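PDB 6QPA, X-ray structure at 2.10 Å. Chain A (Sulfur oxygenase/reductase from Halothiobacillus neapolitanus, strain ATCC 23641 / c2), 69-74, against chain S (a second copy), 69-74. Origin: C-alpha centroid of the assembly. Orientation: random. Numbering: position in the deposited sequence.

Chain A 69-74: ETLNPM
Chain S, residues 69-74: ETLNPM

Residues 69-74 of two copies meet in near-symmetric fashion about Asn A72 and Asn S72, whose CA atoms lie 5.0 Å apart; the CA 70-to-73 directions diverge by 86°. Backbone phi/psi, nearly identical in both copies, runs about -86/-20, -118/-20, -70/122, -158/111, -73/166 and -113/145, with a cis peptide bond before each proline.

Backbone pairing forms a single antiparallel bridge: Asn A72 N donates to Asn S72 O at 2.6 Å (171°), and Asn S72 N to Asn A72 O at 2.7 Å (173°). This reciprocity brings the acceptors Asn A72 O and Asn S72 O within 3.0 Å.

Side-chain amides extend the pairing. With chi1 t and chi2 near 63°, Asn S72 ND2 reaches Thr A70 O at 2.9 Å (169°) and Asn A72 ND2 reaches Thr S70 O at 2.9 Å (160°). Asparagine suits this place because its amide donates here while OD1 accepts elsewhere in the structure. Thr A70 and Thr S70 (chi1 p) contribute backbone carbonyls.

Apolar contacts flank the bridge: Leu A71 CD1 lies 4.2 Å from Pro S73 CD, and Leu S71 CD1 4.1 Å from Pro A73 CD. Each leucine CB points away, but t,p rotamers bring the tips back. Of 298 Å² buried in total, Asn A72 supplies 71 Å² and Asn S72 70 Å²; Glu A69, Glu S69, Met A74 and Met S74 supply none.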

# COMPACT_ATOMS: atom_id res chain seq x y z
N GLU A 69 -30.46 15.42 -11.06
CA GLU A 69 -29.75 14.20 -10.68
C GLU A 69 -30.63 13.14 -10.05
O GLU A 69 -30.23 11.97 -10.00
CB GLU A 69 -28.61 14.54 -9.71
CG GLU A 69 -27.54 15.48 -10.24
CD GLU A 69 -26.74 14.89 -11.39
OE1 GLU A 69 -26.22 13.76 -11.24
OE2 GLU A 69 -26.64 15.54 -12.45
N THR A 70 -31.80 13.51 -9.52
CA THR A 70 -32.59 12.63 -8.67
C THR A 70 -33.98 12.30 -9.21
O THR A 70 -34.56 11.31 -8.78
CB THR A 70 -32.75 13.25 -7.28
OG1 THR A 70 -33.37 14.53 -7.43
CG2 THR A 70 -31.39 13.46 -6.64
N LEU A 71 -34.52 13.10 -10.11
CA LEU A 71 -35.86 12.90 -10.61
C LEU A 71 -35.89 11.64 -11.45
O LEU A 71 -35.12 11.51 -12.40
CB LEU A 71 -36.27 14.12 -11.43
CG LEU A 71 -37.68 14.49 -11.85
CD1 LEU A 71 -38.65 14.44 -10.70
CD2 LEU A 71 -37.60 15.90 -12.40
N ASN A 72 -36.74 10.68 -11.07
CA ASN A 72 -36.88 9.49 -11.90
C ASN A 72 -38.22 8.81 -11.62
O ASN A 72 -38.40 8.21 -10.55
CB ASN A 72 -35.77 8.48 -11.63
CG ASN A 72 -35.92 7.25 -12.50
OD1 ASN A 72 -35.84 7.34 -13.73
ND2 ASN A 72 -36.20 6.10 -11.89
N PRO A 73 -39.17 8.83 -12.57
CA PRO A 73 -39.01 9.40 -13.91
C PRO A 73 -38.98 10.93 -13.94
O PRO A 73 -39.32 11.60 -12.97
CB PRO A 73 -40.26 8.89 -14.64
CG PRO A 73 -41.30 8.87 -13.56
CD PRO A 73 -40.56 8.41 -12.32
N MET A 74 -38.57 11.47 -15.07
CA MET A 74 -38.59 12.90 -15.32
C MET A 74 -39.61 13.19 -16.41
O MET A 74 -39.81 12.37 -17.31
CB MET A 74 -37.19 13.38 -15.72
CG MET A 74 -36.67 12.75 -16.99
SD MET A 74 -34.85 12.84 -17.05
CE MET A 74 -34.57 14.47 -16.40
N GLU S 69 -35.47 0.89 -5.66
CA GLU S 69 -34.20 1.60 -5.56
C GLU S 69 -34.12 2.84 -6.43
O GLU S 69 -33.28 3.70 -6.18
CB GLU S 69 -33.04 0.66 -5.96
CG GLU S 69 -32.91 -0.55 -5.07
CD GLU S 69 -32.53 -0.19 -3.66
OE1 GLU S 69 -31.52 0.53 -3.48
OE2 GLU S 69 -33.26 -0.58 -2.72
N THR S 70 -34.96 2.95 -7.44
CA THR S 70 -34.78 3.97 -8.46
C THR S 70 -35.90 4.99 -8.52
O THR S 70 -35.68 6.10 -9.02
CB THR S 70 -34.65 3.30 -9.83
OG1 THR S 70 -35.85 2.57 -10.10
CG2 THR S 70 -33.52 2.31 -9.78
N LEU S 71 -37.07 4.64 -8.01
CA LEU S 71 -38.24 5.48 -8.14
C LEU S 71 -38.10 6.73 -7.28
O LEU S 71 -37.88 6.62 -6.07
CB LEU S 71 -39.46 4.67 -7.73
CG LEU S 71 -40.86 5.09 -8.10
CD1 LEU S 71 -40.96 5.39 -9.58
CD2 LEU S 71 -41.70 3.90 -7.73
N ASN S 72 -38.18 7.89 -7.90
CA ASN S 72 -38.16 9.12 -7.10
C ASN S 72 -38.78 10.27 -7.89
O ASN S 72 -38.21 10.71 -8.89
CB ASN S 72 -36.75 9.50 -6.67
CG ASN S 72 -36.73 10.77 -5.82
OD1 ASN S 72 -37.32 10.80 -4.73
ND2 ASN S 72 -36.10 11.82 -6.33
N PRO S 73 -39.95 10.78 -7.48
CA PRO S 73 -40.67 10.39 -6.27
C PRO S 73 -41.33 9.02 -6.39
O PRO S 73 -41.40 8.45 -7.48
CB PRO S 73 -41.73 11.47 -6.14
CG PRO S 73 -42.05 11.80 -7.55
CD PRO S 73 -40.73 11.74 -8.28
N MET S 74 -41.76 8.49 -5.26
CA MET S 74 -42.52 7.26 -5.20
C MET S 74 -43.93 7.57 -4.73
O MET S 74 -44.15 8.45 -3.89
CB MET S 74 -41.85 6.24 -4.27
CG MET S 74 -41.78 6.66 -2.82
SD MET S 74 -40.52 5.74 -1.90
CE MET S 74 -40.70 4.09 -2.59